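Local coordinates for protein 4-hydroxythreonine-4-phosphate dehydrogenase (Legionella pneumophila subsp. pneumophila, PDB 6XMY) that probably catalyses the NAD(P)-dependent oxidation of 4-(phosphooxy)-L-threonine, step four of the pathway from erythrose 4-phosphate to pyridoxine 5'-phosphate, at residues L60-H65 against G113-L118; G89-Q94 against K125-A130; N211-E216 against P247-F252. All coordinates share one frame; numbering follows the deposited sequence.

Contact 1 (L60-H65 against G113-L118); sequences LEYSPH and GEFSAL
An oblique aromatic pair, Tyr62 with Phe115, joins the loop leaving strand 58-61 to the turn between helix 96-111 and strand 117-120. Strands 74-79, 37-41 and 12-15 come between 58-61 and 117-120 in the strand order, and the side chains bridge across, with Tyr62 on Thr76 and Phe115 on Trp78 of strand 74-79. The two rings reach in from facing segments. A chi1 of 174° turns the Tyr62 ring away from its backbone N and out to Phe115, whose CZ sits over one face of it, displaced toward the rim. The nearest approach is 3.6 Å, from Phe115 CZ to Tyr62 CZ. With centroids 5.1 Å apart and planes at 52°, the pair is neither a parallel stack nor an edge-to-face arrangement. Phe115 is the buried partner, touching Leu13 and Leu109 as well.

The polar end of Tyr62 is tied to the same turn through water 1. The sound bond is the one this water donates to the carbonyl O of Glu114, at 2.9 Å. Tyr62 OH donates to the water and the water donates to Glu114 OE1, both at a short 2.5 Å whose exact value is doubtful. The water also lies above a face of the Phe115 ring, near its rim. Just upstream, Gly113 has positive phi and ends the helix in a Schellman motif; on the other segment, Ser63 OG accepts from His65 N in an ST turn.

One donor and two acceptors would orient the water, so the contact combines apolar ring packing with a phenol whose polar end reaches both main chain and side chain of Glu114 through a single solvent molecule.

Contact 2 (G89-Q94 against K125-A130); sequences GELNPQ and KANINA. With NAD (nicotinamide-adenine-dinucleotide), chain B.
A chi1 of -173° swings the amide of Asn127 off helix 125-130 toward Leu91 and Pro93. The contact sets the loop that leads into helix 96-111 against the short helix at the dinucleotide site of this PdxA-family enzyme, a member of the isocitrate-dehydrogenase-like clan. Leu91 and Asn127 run antiparallel past one another, with Leu91 CD2 3.9 Å from Asn127 CB. The Pro93 ring lies transverse to the Asn127 side chain, and here the backbones come nearest, Pro93 CA lying 5.7 Å from Asn127 CA. Asn127 is buried, and its backbone N donates to His124 ND1. The loop is shaped by an Asx turn in which Asn92 OD1 accepts from Gln94 N at 2.9 Å, the donor lying well above the carbonyl plane.

Two residues earlier, at the start of the helix, Lys125 meets the nicotinamide ribose. In the conformer given, its chain runs extended and bends at chi4 (63°), where NZ hydrogen-bonds NAD O2D at 2.8 Å. The backbone supplies a second bond to the same sugar: Lys125 N donates to NAD O3D at 3.1 Å.

Contact 3 (N211-E216 against P247-F252); sequences NPHAGE and PADTMF
Water 2 donates to Asp249 OD1 at 2.7 Å and accepts from the backbone N of His213 at 2.8 Å, so a single solvent molecule spans from main chain to carboxylate. Water 3 does the same for the other oxygen: it donates to Asp249 OD2 at 2.9 Å and is hydrogen-bonded to His213 NE2 at 2.7 Å. Both carboxylate oxygens are therefore linked to one histidine without touching its ring nitrogens. The direct approach is made by carbon, His213 CE1 lying 3.7 Å from Asp249 OD2, and the carboxylate and imidazole planes stand 89° apart. A chi1 of 66° folds the Asp249 carboxylate back over its own main chain to reach this place.

The loops concerned follow strands 204-208 and 241-246, which run side by side and parallel. His213 to Glu216 all have positive phi, and bonds such as Gly215 N to Pro212 O and Glu216 N to His213 O wind them into a left-handed helical turn. Opposite, Pro247 O accepts from Thr250 N and, weakly, from Met251 N in the short, weakly bonded helix at about 248-251. Where the backbones come closest, the Pro247 ring lies alongside the turn, its CB 3.8 Å from His213 CA. Asn211, at the start of the turn, is tied to helix 223-237 by its ND2, bonded to Glu223, and by its backbone N, bonded to Glu224.

Contacts 1 and 2 interleave along the chain and are joined directly by it, since strand 117-120 of contact 1 runs on toward helix 125-130 of contact 2; their centres are 28 Å apart and their nearest atoms about 13 Å. Contact 2 alone bonds NAD, and Val123, another NAD-binding residue, lies between that strand and helix. Contact 1 is more remote, the Phe115 side chain being about 11 Å from that of Arg294, a predicted substrate-binding residue. Contact 3 follows both in sequence and lies away from the annotated sites, its centre 37 Å from that of contact 2 and 46 Å from that of contact 1, across the chain's centre from the latter.

Contact 1 (L60-H65 against G113-L118)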
loop_
_atom_site.group_PDB
_atom_site.type_symbol
_atom_site.label_atom_id
_atom_site.label_comp_id
_atom_site.label_asym_id
_atom_site.label_seq_id
_atom_site.Cartn_x
_atom_site.Cartn_y
_atom_site.Cartn_z
ATOM N N LEU A 60 12.312 16.664 -16.306
ATOM C CA LEU A 60 12.237 18.015 -15.778
ATOM C C LEU A 60 12.438 17.954 -14.273
ATOM O O LEU A 60 11.927 17.052 -13.608
ATOM C CB LEU A 60 10.859 18.628 -16.061
ATOM C CG LEU A 60 10.475 18.818 -17.529
ATOM C CD1 LEU A 60 8.998 19.142 -17.658
ATOM C CD2 LEU A 60 11.317 19.911 -18.158
ATOM N N GLU A 61 13.173 18.910 -13.725
ATOM C CA GLU A 61 13.247 19.022 -12.280
ATOM C C GLU A 61 12.025 19.768 -11.755
ATOM O O GLU A 61 11.609 20.790 -12.312
ATOM C CB GLU A 61 14.539 19.716 -11.856
ATOM C CG GLU A 61 15.767 18.868 -12.184
ATOM C CD GLU A 61 17.039 19.415 -11.576
ATOM O OE1 GLU A 61 16.955 20.325 -10.726
ATOM O OE2 GLU A 61 18.123 18.930 -11.951
ATOM N N TYR A 62 11.454 19.241 -10.679
ATOM C CA TYR A 62 10.237 19.804 -10.112
ATOM C C TYR A 62 10.427 21.260 -9.712
ATOM O O TYR A 62 11.451 21.637 -9.134
ATOM C CB TYR A 62 9.810 19.012 -8.874
ATOM C CG TYR A 62 8.634 19.662 -8.192
ATOM C CD1 TYR A 62 7.357 19.557 -8.728
ATOM C CD2 TYR A 62 8.801 20.425 -7.041
ATOM C CE1 TYR A 62 6.271 20.179 -8.123
ATOM C CE2 TYR A 62 7.728 21.051 -6.440
ATOM C CZ TYR A 62 6.466 20.919 -6.979
ATOM O OH TYR A 62 5.400 21.547 -6.375
ATOM N N SER A 63 9.410 22.067 -10.006
ATOM C CA SER A 63 9.285 23.418 -9.500
ATOM C C SER A 63 7.821 23.667 -9.175
ATOM O O SER A 63 6.938 23.344 -9.985
ATOM C CB SER A 63 9.741 24.470 -10.520
ATOM O OG SER A 63 9.245 25.726 -10.113
ATOM N N PRO A 64 7.529 24.271 -8.023
ATOM C CA PRO A 64 6.135 24.628 -7.721
ATOM C C PRO A 64 5.596 25.751 -8.589
ATOM O O PRO A 64 4.394 26.036 -8.521
ATOM C CB PRO A 64 6.193 25.035 -6.246
ATOM C CG PRO A 64 7.583 25.526 -6.057
ATOM C CD PRO A 64 8.445 24.652 -6.934
ATOM N N HIS A 65 6.437 26.379 -9.407
ATOM C CA HIS A 65 6.011 27.431 -10.313
ATOM C C HIS A 65 5.813 26.937 -11.736
ATOM O O HIS A 65 5.547 27.741 -12.628
ATOM C CB HIS A 65 7.004 28.594 -10.270
ATOM C CG HIS A 65 7.222 29.137 -8.892
ATOM N ND1 HIS A 65 6.290 29.922 -8.249
ATOM C CD2 HIS A 65 8.255 28.997 -8.028
ATOM C CE1 HIS A 65 6.738 30.242 -7.049
ATOM N NE2 HIS A 65 7.932 29.700 -6.892
ATOM N N GLY A 113 0.680 19.459 2.380
ATOM C CA GLY A 113 -0.184 19.774 1.259
ATOM C C GLY A 113 0.525 20.147 -0.022
ATOM O O GLY A 113 -0.138 20.574 -0.972
ATOM N N GLU A 114 1.850 19.989 -0.085
ATOM C CA GLU A 114 2.583 20.324 -1.301
ATOM C C GLU A 114 2.213 19.385 -2.434
ATOM O O GLU A 114 2.291 19.760 -3.608
ATOM C CB GLU A 114 4.084 20.240 -1.033
ATOM C CG GLU A 114 4.583 21.264 -0.044
ATOM C CD GLU A 114 4.547 22.654 -0.626
ATOM O OE1 GLU A 114 4.932 22.803 -1.805
ATOM O OE2 GLU A 114 4.119 23.589 0.083
ATOM N N PHE A 115 1.809 18.168 -2.094
ATOM C CA PHE A 115 1.367 17.170 -3.051
ATOM C C PHE A 115 0.087 16.563 -2.512
ATOM O O PHE A 115 -0.146 16.563 -1.300
ATOM C CB PHE A 115 2.471 16.130 -3.295
ATOM C CG PHE A 115 3.694 16.737 -3.906
ATOM C CD1 PHE A 115 3.797 16.872 -5.278
ATOM C CD2 PHE A 115 4.692 17.260 -3.107
ATOM C CE1 PHE A 115 4.900 17.489 -5.852
ATOM C CE2 PHE A 115 5.798 17.869 -3.676
ATOM C CZ PHE A 115 5.902 17.977 -5.048
ATOM N N SER A 116 -0.760 16.087 -3.420
ATOM C CA SER A 116 -2.115 15.715 -3.038
ATOM C C SER A 116 -2.225 14.296 -2.508
ATOM O O SER A 116 -3.250 13.956 -1.908
ATOM C CB SER A 116 -3.061 15.888 -4.224
ATOM O OG SER A 116 -2.587 15.161 -5.333
ATOM N N ALA A 117 -1.206 13.469 -2.720
ATOM C CA ALA A 117 -1.219 12.081 -2.280
ATOM C C ALA A 117 0.173 11.523 -2.502
ATOM O O ALA A 117 0.950 12.056 -3.299
ATOM C CB ALA A 117 -2.236 11.239 -3.059
ATOM N N LEU A 118 0.456 10.421 -1.814
ATOM C CA LEU A 118 1.718 9.704 -1.938
ATOM C C LEU A 118 1.447 8.315 -2.499
ATOM O O LEU A 118 0.533 7.621 -2.041
ATOM C CB LEU A 118 2.383 9.576 -0.564
ATOM C CG LEU A 118 3.764 8.919 -0.533
ATOM C CD1 LEU A 118 4.779 9.744 -1.320
ATOM C CD2 LEU A 118 4.218 8.745 0.899
HETATM O O HOH W 1 4.411 21.697 -4.037
#

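Contact 2 (G89-Q94 against K125-A130)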
loop_
_atom_site.group_PDB
_atom_site.type_symbol
_atom_site.label_atom_id
_atom_site.label_comp_id
_atom_site.label_asym_id
_atom_site.label_seq_id
_atom_site.Cartn_x
_atom_site.Cartn_y
_atom_site.Cartn_z
ATOM N N GLY A 89 19.422 -4.569 -9.880
ATOM C CA GLY A 89 19.318 -5.878 -9.264
ATOM C C GLY A 89 20.243 -6.120 -8.093
ATOM O O GLY A 89 20.139 -7.175 -7.454
ATOM N N GLU A 90 21.140 -5.187 -7.784
ATOM C CA GLU A 90 22.165 -5.380 -6.760
ATOM C C GLU A 90 21.822 -4.513 -5.552
ATOM O O GLU A 90 22.020 -3.295 -5.571
ATOM C CB GLU A 90 23.539 -5.032 -7.326
ATOM C CG GLU A 90 24.677 -5.065 -6.313
ATOM C CD GLU A 90 25.147 -6.468 -5.962
ATOM O OE1 GLU A 90 25.225 -7.328 -6.868
ATOM O OE2 GLU A 90 25.445 -6.710 -4.772
ATOM N N LEU A 91 21.304 -5.140 -4.499
ATOM C CA LEU A 91 21.016 -4.402 -3.277
ATOM C C LEU A 91 22.297 -3.817 -2.706
ATOM O O LEU A 91 23.357 -4.443 -2.739
ATOM C CB LEU A 91 20.402 -5.333 -2.234
ATOM C CG LEU A 91 18.973 -5.798 -2.488
ATOM C CD1 LEU A 91 18.588 -6.852 -1.461
ATOM C CD2 LEU A 91 18.003 -4.623 -2.438
ATOM N N ASN A 92 22.189 -2.623 -2.161
ATOM C CA ASN A 92 23.319 -1.975 -1.523
ATOM C C ASN A 92 22.823 -1.361 -0.221
ATOM O O ASN A 92 22.014 -0.423 -0.240
ATOM C CB ASN A 92 23.907 -0.917 -2.460
ATOM C CG ASN A 92 25.124 -0.220 -1.878
ATOM O OD1 ASN A 92 25.466 -0.415 -0.711
ATOM N ND2 ASN A 92 25.778 0.612 -2.691
ATOM N N PRO A 93 23.271 -1.866 0.927
ATOM C CA PRO A 93 22.818 -1.286 2.200
ATOM C C PRO A 93 23.184 0.176 2.356
ATOM O O PRO A 93 22.526 0.888 3.126
ATOM C CB PRO A 93 23.507 -2.164 3.254
ATOM C CG PRO A 93 23.753 -3.467 2.550
ATOM C CD PRO A 93 24.075 -3.084 1.129
ATOM N N GLN A 94 24.200 0.657 1.633
ATOM C CA GLN A 94 24.549 2.067 1.723
ATOM C C GLN A 94 23.466 2.976 1.165
ATOM O O GLN A 94 23.478 4.173 1.461
ATOM C CB GLN A 94 25.867 2.337 1.009
ATOM C CG GLN A 94 27.063 1.784 1.734
ATOM C CD GLN A 94 28.350 2.217 1.090
ATOM O OE1 GLN A 94 28.469 3.350 0.627
ATOM N NE2 GLN A 94 29.318 1.311 1.033
ATOM N N LYS A 125 12.634 -4.653 2.320
ATOM C CA LYS A 125 12.651 -4.504 3.772
ATOM C C LYS A 125 13.957 -5.007 4.373
ATOM O O LYS A 125 14.551 -4.347 5.234
ATOM C CB LYS A 125 11.451 -5.216 4.393
ATOM C CG LYS A 125 10.104 -4.708 3.922
ATOM C CD LYS A 125 8.990 -5.460 4.628
ATOM C CE LYS A 125 7.605 -5.080 4.126
ATOM N NZ LYS A 125 7.408 -5.414 2.690
ATOM N N ALA A 126 14.423 -6.185 3.939
ATOM C CA ALA A 126 15.642 -6.736 4.523
ATOM C C ALA A 126 16.845 -5.834 4.288
ATOM O O ALA A 126 17.688 -5.685 5.178
ATOM C CB ALA A 126 15.917 -8.142 3.995
ATOM N N ASN A 127 16.963 -5.244 3.091
ATOM C CA ASN A 127 18.093 -4.352 2.834
ATOM C C ASN A 127 18.104 -3.187 3.815
ATOM O O ASN A 127 19.166 -2.790 4.307
ATOM C CB ASN A 127 18.062 -3.829 1.395
ATOM C CG ASN A 127 19.322 -3.041 1.031
ATOM O OD1 ASN A 127 19.266 -1.866 0.667
ATOM N ND2 ASN A 127 20.461 -3.691 1.137
ATOM N N ILE A 128 16.923 -2.638 4.119
ATOM C CA ILE A 128 16.840 -1.539 5.075
ATOM C C ILE A 128 17.269 -2.007 6.461
ATOM O O ILE A 128 18.058 -1.338 7.146
ATOM C CB ILE A 128 15.428 -0.928 5.063
ATOM C CG1 ILE A 128 15.176 -0.263 3.704
ATOM C CG2 ILE A 128 15.248 0.054 6.217
ATOM C CD1 ILE A 128 13.737 -0.007 3.398
ATOM N N ASN A 129 16.771 -3.168 6.890
ATOM C CA ASN A 129 17.169 -3.701 8.189
ATOM C C ASN A 129 18.652 -4.054 8.218
ATOM O O ASN A 129 19.319 -3.865 9.244
ATOM C CB ASN A 129 16.313 -4.914 8.542
ATOM C CG ASN A 129 14.907 -4.525 8.978
ATOM O OD1 ASN A 129 14.679 -4.145 10.131
ATOM N ND2 ASN A 129 13.959 -4.606 8.057
ATOM N N ALA A 130 19.190 -4.565 7.105
ATOM C CA ALA A 130 20.607 -4.925 7.063
ATOM C C ALA A 130 21.498 -3.708 7.260
ATOM O O ALA A 130 22.612 -3.830 7.783
ATOM C CB ALA A 130 20.941 -5.635 5.750
HETATM P PA NAD B . 8.029 -9.646 -5.086
HETATM O O1A NAD B . 9.347 -8.915 -5.245
HETATM O O2A NAD B . 6.658 -9.216 -5.564
HETATM O O5B NAD B . 8.396 -11.056 -6.003
HETATM C C5B NAD B . 7.315 -11.959 -6.019
HETATM C C4B NAD B . 7.127 -12.523 -7.440
HETATM O O4B NAD B . 6.362 -11.567 -8.211
HETATM C C3B NAD B . 8.516 -12.678 -8.119
HETATM O O3B NAD B . 8.417 -13.847 -8.913
HETATM C C2B NAD B . 8.627 -11.365 -8.948
HETATM O O2B NAD B . 9.395 -11.513 -10.107
HETATM C C1B NAD B . 7.133 -11.160 -9.350
HETATM N N9A NAD B . 6.776 -9.755 -9.522
HETATM C C8A NAD B . 6.697 -8.724 -8.569
HETATM N N7A NAD B . 6.310 -7.575 -9.097
HETATM C C5A NAD B . 6.106 -7.848 -10.443
HETATM C C6A NAD B . 5.695 -7.047 -11.528
HETATM N N6A NAD B . 5.392 -5.737 -11.329
HETATM N N1A NAD B . 5.582 -7.588 -12.777
HETATM C C2A NAD B . 5.889 -8.915 -12.913
HETATM N N3A NAD B . 6.295 -9.799 -11.983
HETATM C C4A NAD B . 6.392 -9.215 -10.738
HETATM O O3 NAD B . 7.944 -9.938 -3.494
HETATM P PN NAD B . 8.848 -10.883 -2.599
HETATM O O1N NAD B . 8.049 -11.533 -1.495
HETATM O O2N NAD B . 9.918 -11.509 -3.429
HETATM O O5D NAD B . 9.775 -9.731 -1.618
HETATM C C5D NAD B . 10.713 -8.980 -2.316
HETATM C C4D NAD B . 10.966 -7.711 -1.500
HETATM O O4D NAD B . 9.867 -6.799 -1.756
HETATM C C3D NAD B . 10.928 -8.026 0.036
HETATM O O3D NAD B . 11.871 -7.178 0.624
HETATM C C2D NAD B . 9.492 -7.619 0.436
HETATM O O2D NAD B . 9.356 -7.163 1.753
HETATM C C1D NAD B . 9.369 -6.379 -0.492
HETATM N N1N NAD B . 7.936 -5.984 -0.710
HETATM C C2N NAD B . 7.677 -4.641 -0.650
HETATM C C3N NAD B . 6.377 -4.167 -0.845
HETATM C C7N NAD B . 6.214 -2.696 -0.772
HETATM O O7N NAD B . 7.185 -1.956 -0.603
HETATM N N7N NAD B . 4.933 -2.206 -0.931
HETATM C C4N NAD B . 5.331 -5.073 -1.103
HETATM C C5N NAD B . 5.634 -6.444 -1.171
HETATM C C6N NAD B . 6.952 -6.897 -0.962
#

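Contact 3 (N211-E216 against P247-F252)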
loop_
_atom_site.group_PDB
_atom_site.type_symbol
_atom_site.label_atom_id
_atom_site.label_comp_id
_atom_site.label_asym_id
_atom_site.label_seq_id
_atom_site.Cartn_x
_atom_site.Cartn_y
_atom_site.Cartn_z
ATOM N N ASN A 211 -8.253 -19.240 13.365
ATOM C CA ASN A 211 -7.929 -20.652 13.257
ATOM C C ASN A 211 -8.648 -21.297 12.080
ATOM O O ASN A 211 -9.649 -20.771 11.586
ATOM C CB ASN A 211 -8.355 -21.328 14.558
ATOM C CG ASN A 211 -7.561 -20.813 15.735
ATOM O OD1 ASN A 211 -6.340 -20.936 15.748
ATOM N ND2 ASN A 211 -8.234 -20.174 16.695
ATOM N N PRO A 212 -8.160 -22.447 11.598
ATOM C CA PRO A 212 -8.887 -23.156 10.534
ATOM C C PRO A 212 -10.331 -23.418 10.940
ATOM O O PRO A 212 -10.627 -23.700 12.101
ATOM C CB PRO A 212 -8.108 -24.466 10.367
ATOM C CG PRO A 212 -6.756 -24.204 10.944
ATOM C CD PRO A 212 -6.934 -23.161 12.009
ATOM N N HIS A 213 -11.235 -23.305 9.966
ATOM C CA HIS A 213 -12.670 -23.471 10.203
ATOM C C HIS A 213 -13.155 -22.627 11.373
ATOM O O HIS A 213 -14.035 -23.027 12.141
ATOM C CB HIS A 213 -13.036 -24.944 10.317
ATOM C CG HIS A 213 -12.728 -25.683 9.062
ATOM N ND1 HIS A 213 -13.475 -25.516 7.917
ATOM C CD2 HIS A 213 -11.706 -26.505 8.732
ATOM C CE1 HIS A 213 -12.955 -26.240 6.946
ATOM N NE2 HIS A 213 -11.884 -26.854 7.417
ATOM N N ALA A 214 -12.563 -21.439 11.500
ATOM C CA ALA A 214 -12.925 -20.492 12.546
ATOM C C ALA A 214 -12.897 -21.138 13.931
ATOM O O ALA A 214 -13.743 -20.861 14.784
ATOM C CB ALA A 214 -14.270 -19.818 12.258
ATOM N N GLY A 215 -11.923 -22.017 14.157
ATOM C CA GLY A 215 -11.742 -22.604 15.467
ATOM C C GLY A 215 -12.616 -23.797 15.787
ATOM O O GLY A 215 -12.550 -24.295 16.919
ATOM N N GLU A 216 -13.439 -24.258 14.842
ATOM C CA GLU A 216 -14.210 -25.492 15.004
ATOM C C GLU A 216 -15.021 -25.485 16.300
ATOM O O GLU A 216 -14.951 -26.402 17.120
ATOM C CB GLU A 216 -13.306 -26.726 14.913
ATOM C CG GLU A 216 -14.032 -28.041 14.671
ATOM C CD GLU A 216 -14.776 -28.048 13.353
ATOM O OE1 GLU A 216 -15.991 -28.407 13.344
ATOM O OE2 GLU A 216 -14.133 -27.700 12.333
ATOM N N PRO A 247 -14.693 -19.138 8.114
ATOM C CA PRO A 247 -13.505 -19.924 7.768
ATOM C C PRO A 247 -12.821 -19.321 6.551
ATOM O O PRO A 247 -13.444 -19.117 5.506
ATOM C CB PRO A 247 -14.080 -21.310 7.467
ATOM C CG PRO A 247 -15.486 -21.034 7.016
ATOM C CD PRO A 247 -15.947 -19.868 7.854
ATOM N N ALA A 248 -11.523 -19.041 6.688
ATOM C CA ALA A 248 -10.819 -18.331 5.625
ATOM C C ALA A 248 -10.729 -19.136 4.339
ATOM O O ALA A 248 -10.580 -18.548 3.262
ATOM C CB ALA A 248 -9.414 -17.934 6.080
ATOM N N ASP A 249 -10.798 -20.464 4.423
ATOM C CA ASP A 249 -10.621 -21.270 3.227
ATOM C C ASP A 249 -11.834 -21.249 2.313
ATOM O O ASP A 249 -11.695 -21.608 1.142
ATOM C CB ASP A 249 -10.188 -22.699 3.558
ATOM C CG ASP A 249 -11.248 -23.482 4.304
ATOM O OD1 ASP A 249 -11.890 -22.921 5.225
ATOM O OD2 ASP A 249 -11.434 -24.674 3.965
ATOM N N THR A 250 -13.007 -20.802 2.789
ATOM C CA THR A 250 -14.147 -20.609 1.896
ATOM C C THR A 250 -14.761 -19.209 1.916
ATOM O O THR A 250 -15.633 -18.931 1.087
ATOM C CB THR A 250 -15.249 -21.646 2.162
ATOM O OG1 THR A 250 -15.624 -21.597 3.544
ATOM C CG2 THR A 250 -14.775 -23.055 1.788
ATOM N N MET A 251 -14.298 -18.307 2.788
ATOM C CA MET A 251 -14.914 -16.984 2.924
ATOM C C MET A 251 -14.867 -16.199 1.620
ATOM O O MET A 251 -15.773 -15.411 1.323
ATOM C CB MET A 251 -14.168 -16.202 4.011
ATOM C CG MET A 251 -14.584 -14.747 4.167
ATOM S SD MET A 251 -13.750 -13.908 5.543
ATOM C CE MET A 251 -12.136 -13.562 4.854
ATOM N N PHE A 252 -13.802 -16.377 0.840
ATOM C CA PHE A 252 -13.600 -15.604 -0.381
ATOM C C PHE A 252 -14.406 -16.126 -1.564
ATOM O O PHE A 252 -14.363 -15.517 -2.639
ATOM C CB PHE A 252 -12.111 -15.566 -0.740
ATOM C CG PHE A 252 -11.254 -14.913 0.311
ATOM C CD1 PHE A 252 -11.237 -13.530 0.449
ATOM C CD2 PHE A 252 -10.465 -15.676 1.160
ATOM C CE1 PHE A 252 -10.451 -12.928 1.411
ATOM C CE2 PHE A 252 -9.677 -15.077 2.123
ATOM C CZ PHE A 252 -9.671 -13.699 2.249
HETATM O O HOH W 2 -10.364 -22.364 7.438
HETATM O O HOH W 3 -10.941 -27.400 4.942
#